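Long-range contacts in KaiC domain-containing protein (Pyrococcus horikoshii, PDB 2ZTS), which probably binds ATP as a KaiC-like member of the P-loop NTPases, and is found here as a six-chain assembly with ADP and magnesium: residues Thr32-Gly37 with Leu177-Pro182; Ser143-Ala148 with Leu189-Ile194; Ser101-Leu106 with Leu124-Arg129. All coordinates share one frame; numbering follows the deposited sequence.

Interaction 1 of 3, residues Thr32-Gly37 with Leu177-Pro182; sequences TVLLTG and LTTEAP
Val33 and Leu35 on one strand exchange three backbone hydrogen bonds with Leu177 and Thr179 on the other, which makes the pair parallel. Leu177 N donates to Val33 O at 2.9 Å and Leu35 N to Leu177 O at 2.8 Å, both with N-H...O angles of 166°. Thr179 N reaches Leu35 O at 3.0 Å with a more bent 156°, its donor tilted from the carbonyl plane. The side chain of Leu177 can be followed atom by atom. Its CB passes Val33 O at 4.2 Å. With CG placed anti to the carbonyl carbon (chi1 -49°), CG itself comes to 3.8 Å from Thr32 CG2. Branch CD1 ends on that same methyl at 3.4 Å, closer than usual carbon contact. Further along this face, Leu34 CD1 meets Thr179 CG2 at 3.8 Å. The same Thr179 methyl lies 3.7 Å from Thr36 OG1, the two threonines pointing the same way side by side. Their hydroxyls are bonded outside the pair, Thr36 OG1 to Leu189 O and Thr179 OG1 to Glu195. On the other face Thr178 OG1 bonds Asp142, seen to bind magnesium in this protein though no ion is bound to it in this chain. Further on, Glu180 CA makes a CH...O contact with Gly37 O, while its carboxylate forms a salt bridge with Lys43 and bonds Thr39. Strand 32-36 thus leads straight into the nucleotide loop, and strand 174-179 lies between it and strand 138-142, the strand order of a RecA-type P-loop NTPase core.

Interaction 2 of 3, residues Ser143-Ala148 with Leu189-Ile194; sequences SIPSIA and LSRYGI
Tyr192 OH, lodged against Ala148, is gripped by two polar groups: it accepts from Arg191 NE at 2.9 Å and is hydrogen-bonded to Glu154 OE2. The first bond is straight (164°) and keeps the hydroxyl close to the guanidinium plane. Neighbouring residues can make it because Arg191 lies over its own neighbour: CG stands 3.7 Å above the centre of the Tyr192 ring, and the chain then runs extended to NE. Glu154 also takes a salt bridge from Arg191 NH2, so one carboxylate holds both side chains.

Across to helix 144-149 the contacts are van der Waals ones. Ala148 CB approaches Tyr192 OH to 3.1 Å, a tight fit, and CZ to 3.6 Å. Ile144 CG2 sits at the ring edge, 4.4 Å from Tyr192 CD2. Pro145 CB rests 3.7 Å from Arg191 CD, the two side chains slanting across one another. The helix start is fixed by an N-cap: Ser146 N donates to Ser143 OG at 3.0 Å (149°), directly after the cis peptide that follows Asp142. Arg191 NH1 bonds Gly193 O of a second subunit, whose Phe197 packs on Pro145 and Arg191. Helix 144-149, following Asp142, and the loop between strands 174-179 and 201-209 meet beside a subunit interface, consistent with the ring assemblies of RecA-like ATPases.

Interaction 3 of 3, residues Ser101-Leu106 with Leu124-Arg129; sequences SSVVGL and LRYIYR
Tyr126 reaches out from helix 120-134 and plants its hydroxyl in the turn Val103-Leu106, where the contact is tightest. Tyr126 OH donates to Leu106 O at 2.6 Å, in the carbonyl plane and also near the plane of the ring, so the acceptor lies at the ring edge. Tyr126 OH in turn accepts from Val103 N at 3.1 Å, a bond bent to 136°. One hydroxyl therefore acts as donor and acceptor at once and ties both ends of the turn to the helix. Tyr126 CG stands anti to the backbone N (chi1 -169°), the first step of the side chain on its way to the turn. Aliphatic atoms close round the hydroxyl, with Val103 CB and Leu106 CB each 3.6 Å from Tyr126 OH. The inner side of the contact is completed by the sheet and by the rest of the helix: Val103 packs on Ala95, Val97 and Val130, and Leu106 on Val130 and Ala133.

The outer side is looser. Ser102 OG stands 3.8 Å from Tyr126 OH. Arg129, exposed, stretches out straight and runs antiparallel to the Leu106 side chain, one face of its guanidinium turned to it. Leu106 CB lies 4.1 Å above that plane, shifted toward the rim, and Leu106 CA is 3.7 Å from Arg129 NH1. These are van der Waals contacts; the polar end of Arg129 has its hydrogen bond through NH2 to Pro107 O, just beyond the turn.

The turn itself is closed by Leu106 N donating to Val103 O at 3.0 Å, and Gly105 takes the positive phi (91°) of its third position. This is a type II beta turn held by a tyrosine, within the beta-alpha-beta crossover that carries the chain from strand 94-97 through helix 120-134 to strand 138-142.

Interactions 1 and 2 form one continuous region, their centres about 8 Å apart. Besides the bond between Thr36 and Leu189, a second probably joins them, from Ile144 N to Thr178 O at 2.9 Å. Their segments alternate along the chain, so strand ends, helix start and interface loop are woven together. Interaction 1 is nearer the nucleotide: the Glu180 side chain lies about 4 Å from bound ADP and about 5 Å from magnesium, against about 10 Å and 9 Å for the Pro145 side chain in interaction 2. Interaction 3 stands apart at the surface, its centre about 24 Å and 23 Å from those of interactions 1 and 2, away from the annotated sites.

Interaction 1 of 3, residues Thr32-Gly37 with Leu177-Pro182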
# COMPACT_ATOMS: atom_id res chain seq x y z
N THR C 32 2.87 -18.27 26.64
CA THR C 32 3.69 -17.30 25.89
C THR C 32 2.89 -16.05 25.55
O THR C 32 1.86 -16.16 24.87
CB THR C 32 4.16 -17.95 24.66
OG1 THR C 32 4.96 -19.05 25.06
CG2 THR C 32 5.14 -16.99 23.80
N VAL C 33 3.31 -14.90 26.07
CA VAL C 33 2.64 -13.60 25.90
C VAL C 33 3.45 -12.74 24.96
O VAL C 33 4.65 -12.57 25.18
CB VAL C 33 2.54 -12.88 27.22
CG1 VAL C 33 1.79 -11.55 27.10
CG2 VAL C 33 1.82 -13.80 28.27
N LEU C 34 2.80 -12.23 23.93
CA LEU C 34 3.34 -11.30 22.98
C LEU C 34 3.05 -9.93 23.52
O LEU C 34 1.89 -9.53 23.71
CB LEU C 34 2.71 -11.46 21.60
CG LEU C 34 3.41 -10.61 20.52
CD1 LEU C 34 4.83 -11.10 20.20
CD2 LEU C 34 2.59 -10.53 19.26
N LEU C 35 4.12 -9.22 23.85
CA LEU C 35 4.09 -7.84 24.25
C LEU C 35 4.50 -6.99 23.00
O LEU C 35 5.66 -7.08 22.50
CB LEU C 35 5.03 -7.67 25.43
CG LEU C 35 5.13 -6.22 25.88
CD1 LEU C 35 3.78 -5.71 26.44
CD2 LEU C 35 6.21 -6.05 26.87
N THR C 36 3.56 -6.18 22.50
CA THR C 36 3.73 -5.43 21.25
C THR C 36 3.41 -3.95 21.44
O THR C 36 2.68 -3.58 22.33
CB THR C 36 2.91 -6.09 20.11
OG1 THR C 36 3.14 -5.42 18.85
CG2 THR C 36 1.38 -6.04 20.34
N GLY C 37 4.04 -3.12 20.63
CA GLY C 37 3.95 -1.70 20.66
C GLY C 37 5.12 -1.06 19.93
O GLY C 37 6.18 -1.69 19.69
N LEU C 177 7.51 -12.36 24.93
CA LEU C 177 8.23 -12.07 23.69
C LEU C 177 7.81 -10.69 23.28
O LEU C 177 6.61 -10.37 23.32
CB LEU C 177 7.83 -13.02 22.55
CG LEU C 177 7.82 -14.52 22.85
CD1 LEU C 177 7.18 -15.31 21.74
CD2 LEU C 177 9.26 -14.99 23.05
N THR C 178 8.76 -9.88 22.86
CA THR C 178 8.45 -8.52 22.45
C THR C 178 8.58 -8.40 20.96
O THR C 178 9.45 -9.05 20.37
CB THR C 178 9.34 -7.50 23.12
OG1 THR C 178 10.68 -7.61 22.63
CG2 THR C 178 9.44 -7.80 24.63
N THR C 179 7.70 -7.59 20.37
CA THR C 179 7.83 -7.22 18.97
C THR C 179 7.38 -5.78 18.77
O THR C 179 6.79 -5.17 19.67
CB THR C 179 7.10 -8.21 18.08
OG1 THR C 179 7.39 -7.94 16.70
CG2 THR C 179 5.61 -8.03 18.17
N GLU C 180 7.72 -5.19 17.62
CA GLU C 180 7.50 -3.77 17.43
C GLU C 180 6.94 -3.43 16.04
O GLU C 180 7.64 -3.67 15.06
CB GLU C 180 8.83 -3.06 17.65
CG GLU C 180 8.82 -1.52 17.57
CD GLU C 180 10.12 -0.89 18.12
OE1 GLU C 180 10.44 -1.11 19.34
OE2 GLU C 180 10.80 -0.17 17.33
N ALA C 181 5.69 -2.94 16.02
CA ALA C 181 5.03 -2.17 14.91
C ALA C 181 4.35 -0.82 15.41
O ALA C 181 4.00 -0.72 16.59
CB ALA C 181 3.94 -3.02 14.30
N PRO C 182 4.10 0.16 14.52
CA PRO C 182 3.60 1.49 14.95
C PRO C 182 2.30 1.54 15.79
O PRO C 182 1.17 1.44 15.28
CB PRO C 182 3.41 2.28 13.61
CG PRO C 182 3.34 1.22 12.46
CD PRO C 182 4.27 0.10 13.03

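Interaction 2 of 3, residues Ser143-Ala148 with Leu189-Ile194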
# COMPACT_ATOMS: atom_id res chain seq x y z
N SER C 143 14.30 -8.97 21.40
CA SER C 143 12.97 -8.92 20.85
C SER C 143 13.01 -9.78 19.62
O SER C 143 14.09 -10.17 19.12
CB SER C 143 12.69 -7.48 20.42
OG SER C 143 13.47 -7.16 19.25
N ILE C 144 11.83 -10.12 19.11
CA ILE C 144 11.75 -10.82 17.85
C ILE C 144 12.37 -10.05 16.65
O ILE C 144 13.07 -10.64 15.84
CB ILE C 144 10.29 -11.26 17.59
CG1 ILE C 144 9.96 -12.41 18.56
CG2 ILE C 144 10.09 -11.72 16.19
CD1 ILE C 144 8.49 -12.67 18.57
N PRO C 145 12.10 -8.77 16.46
CA PRO C 145 12.80 -8.05 15.37
C PRO C 145 14.33 -8.07 15.53
O PRO C 145 14.99 -8.08 14.53
CB PRO C 145 12.29 -6.61 15.50
CG PRO C 145 11.02 -6.71 16.25
CD PRO C 145 11.13 -7.92 17.17
N SER C 146 14.86 -8.09 16.75
CA SER C 146 16.29 -8.08 16.98
C SER C 146 16.90 -9.38 16.44
O SER C 146 18.02 -9.37 15.87
CB SER C 146 16.64 -7.85 18.47
OG SER C 146 16.33 -9.01 19.33
N ILE C 147 16.15 -10.49 16.57
CA ILE C 147 16.57 -11.76 16.01
C ILE C 147 16.49 -11.70 14.48
O ILE C 147 17.40 -12.09 13.77
CB ILE C 147 15.70 -12.95 16.50
CG1 ILE C 147 15.79 -13.14 18.02
CG2 ILE C 147 16.08 -14.20 15.74
CD1 ILE C 147 14.77 -14.19 18.56
N ALA C 148 15.36 -11.28 13.97
CA ALA C 148 15.13 -11.29 12.56
C ALA C 148 16.14 -10.45 11.81
O ALA C 148 16.62 -10.86 10.75
CB ALA C 148 13.67 -10.79 12.23
N LEU C 189 -0.78 -5.76 14.30
CA LEU C 189 -0.49 -6.11 15.70
C LEU C 189 1.01 -6.32 15.94
O LEU C 189 1.54 -6.05 17.02
CB LEU C 189 -1.19 -7.41 16.00
CG LEU C 189 -1.50 -7.68 17.43
CD1 LEU C 189 -2.35 -6.53 18.02
CD2 LEU C 189 -2.26 -9.05 17.44
N SER C 190 1.69 -6.83 14.92
CA SER C 190 3.10 -7.17 15.03
C SER C 190 3.90 -6.72 13.81
O SER C 190 3.33 -6.33 12.83
CB SER C 190 3.21 -8.66 15.11
OG SER C 190 2.65 -9.24 13.95
N ARG C 191 5.21 -6.87 13.87
CA ARG C 191 6.08 -6.49 12.81
C ARG C 191 5.91 -7.40 11.62
O ARG C 191 5.86 -6.90 10.50
CB ARG C 191 7.55 -6.58 13.28
CG ARG C 191 8.52 -6.09 12.23
CD ARG C 191 9.87 -5.73 12.79
NE ARG C 191 10.87 -5.69 11.75
CZ ARG C 191 11.36 -4.60 11.18
NH1 ARG C 191 10.94 -3.38 11.50
NH2 ARG C 191 12.25 -4.76 10.21
N TYR C 192 5.88 -8.72 11.85
CA TYR C 192 5.93 -9.71 10.74
C TYR C 192 4.60 -10.36 10.36
O TYR C 192 4.46 -10.92 9.28
CB TYR C 192 7.02 -10.80 10.99
CG TYR C 192 8.37 -10.18 11.02
CD1 TYR C 192 8.92 -9.59 9.88
CD2 TYR C 192 9.08 -10.13 12.19
CE1 TYR C 192 10.20 -8.94 9.95
CE2 TYR C 192 10.29 -9.48 12.28
CZ TYR C 192 10.86 -8.90 11.15
OH TYR C 192 12.09 -8.30 11.31
N GLY C 193 3.61 -10.27 11.24
CA GLY C 193 2.31 -10.92 11.00
C GLY C 193 2.29 -12.37 11.41
O GLY C 193 1.37 -13.11 11.03
N ILE C 194 3.30 -12.78 12.16
CA ILE C 194 3.53 -14.21 12.49
C ILE C 194 3.61 -14.40 14.02
O ILE C 194 3.21 -15.41 14.54
CB ILE C 194 4.84 -14.68 11.81
CG1 ILE C 194 4.77 -14.49 10.28
CG2 ILE C 194 5.10 -16.08 12.14
CD1 ILE C 194 6.13 -14.64 9.55

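Interaction 3 of 3, residues Ser101-Leu106 with Leu124-Arg129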
# COMPACT_ATOMS: atom_id res chain seq x y z
N SER C 101 28.33 -12.04 25.86
CA SER C 101 28.86 -12.65 27.07
C SER C 101 28.00 -13.87 27.49
O SER C 101 26.75 -13.80 27.63
CB SER C 101 29.02 -11.59 28.18
OG SER C 101 27.74 -11.11 28.59
N SER C 102 28.67 -15.02 27.58
CA SER C 102 28.12 -16.19 28.26
C SER C 102 27.72 -15.84 29.71
O SER C 102 28.42 -15.15 30.39
CB SER C 102 29.15 -17.31 28.33
OG SER C 102 28.94 -18.19 27.27
N VAL C 103 26.61 -16.41 30.16
CA VAL C 103 26.24 -16.33 31.57
C VAL C 103 27.37 -16.93 32.39
O VAL C 103 27.93 -17.96 32.03
CB VAL C 103 24.92 -17.11 31.88
CG1 VAL C 103 24.56 -17.00 33.38
CG2 VAL C 103 23.75 -16.59 30.97
N VAL C 104 27.69 -16.26 33.47
CA VAL C 104 28.74 -16.71 34.38
C VAL C 104 28.35 -18.09 34.93
O VAL C 104 27.23 -18.34 35.37
CB VAL C 104 29.04 -15.61 35.47
CG1 VAL C 104 30.02 -16.14 36.57
CG2 VAL C 104 29.62 -14.35 34.80
N GLY C 105 29.28 -19.04 34.80
CA GLY C 105 29.06 -20.39 35.29
C GLY C 105 28.46 -21.30 34.25
O GLY C 105 28.24 -22.47 34.54
N LEU C 106 28.19 -20.76 33.04
CA LEU C 106 27.58 -21.48 31.95
C LEU C 106 28.28 -21.13 30.64
O LEU C 106 27.66 -20.60 29.73
CB LEU C 106 26.05 -21.15 31.90
CG LEU C 106 25.21 -21.55 33.13
CD1 LEU C 106 23.78 -21.00 33.06
CD2 LEU C 106 25.21 -23.10 33.38
N LEU C 124 19.03 -21.11 20.58
CA LEU C 124 17.87 -21.72 21.22
C LEU C 124 18.29 -22.81 22.23
O LEU C 124 17.75 -22.91 23.33
CB LEU C 124 16.96 -22.32 20.09
CG LEU C 124 15.71 -21.56 19.52
CD1 LEU C 124 15.70 -20.07 19.71
CD2 LEU C 124 15.51 -21.87 18.07
N ARG C 125 19.24 -23.64 21.82
CA ARG C 125 19.94 -24.57 22.72
C ARG C 125 20.42 -23.82 23.94
O ARG C 125 20.14 -24.22 25.10
CB ARG C 125 21.14 -25.20 22.00
CG ARG C 125 21.55 -26.58 22.49
CD ARG C 125 22.86 -27.17 21.84
NE ARG C 125 23.13 -26.76 20.45
CZ ARG C 125 22.42 -27.12 19.38
NH1 ARG C 125 22.78 -26.67 18.17
NH2 ARG C 125 21.34 -27.89 19.51
N TYR C 126 21.07 -22.68 23.73
CA TYR C 126 21.66 -21.96 24.89
C TYR C 126 20.59 -21.39 25.83
O TYR C 126 20.75 -21.43 27.04
CB TYR C 126 22.70 -20.93 24.45
CG TYR C 126 23.49 -20.41 25.61
CD1 TYR C 126 23.34 -19.06 26.06
CD2 TYR C 126 24.35 -21.27 26.32
CE1 TYR C 126 24.04 -18.60 27.16
CE2 TYR C 126 25.06 -20.82 27.44
CZ TYR C 126 24.94 -19.51 27.85
OH TYR C 126 25.65 -19.13 28.97
N ILE C 127 19.49 -20.86 25.30
CA ILE C 127 18.40 -20.41 26.17
C ILE C 127 17.82 -21.59 26.94
O ILE C 127 17.50 -21.48 28.11
CB ILE C 127 17.27 -19.80 25.36
CG1 ILE C 127 17.75 -18.56 24.59
CG2 ILE C 127 16.11 -19.50 26.29
CD1 ILE C 127 16.88 -18.19 23.43
N TYR C 128 17.64 -22.72 26.28
CA TYR C 128 17.11 -23.90 26.94
C TYR C 128 18.08 -24.33 28.12
O TYR C 128 17.67 -24.50 29.26
CB TYR C 128 16.93 -25.01 25.90
CG TYR C 128 16.47 -26.33 26.45
CD1 TYR C 128 17.40 -27.29 26.83
CD2 TYR C 128 15.12 -26.62 26.60
CE1 TYR C 128 17.00 -28.47 27.36
CE2 TYR C 128 14.69 -27.84 27.13
CZ TYR C 128 15.66 -28.76 27.50
OH TYR C 128 15.32 -29.97 28.02
N ARG C 129 19.36 -24.39 27.82
CA ARG C 129 20.36 -24.75 28.83
C ARG C 129 20.31 -23.82 30.00
O ARG C 129 20.36 -24.25 31.14
CB ARG C 129 21.75 -24.74 28.21
CG ARG C 129 22.85 -24.89 29.24
CD ARG C 129 24.25 -24.84 28.64
NE ARG C 129 25.22 -25.02 29.70
CZ ARG C 129 26.52 -24.73 29.60
NH1 ARG C 129 27.33 -24.93 30.64
NH2 ARG C 129 27.00 -24.26 28.47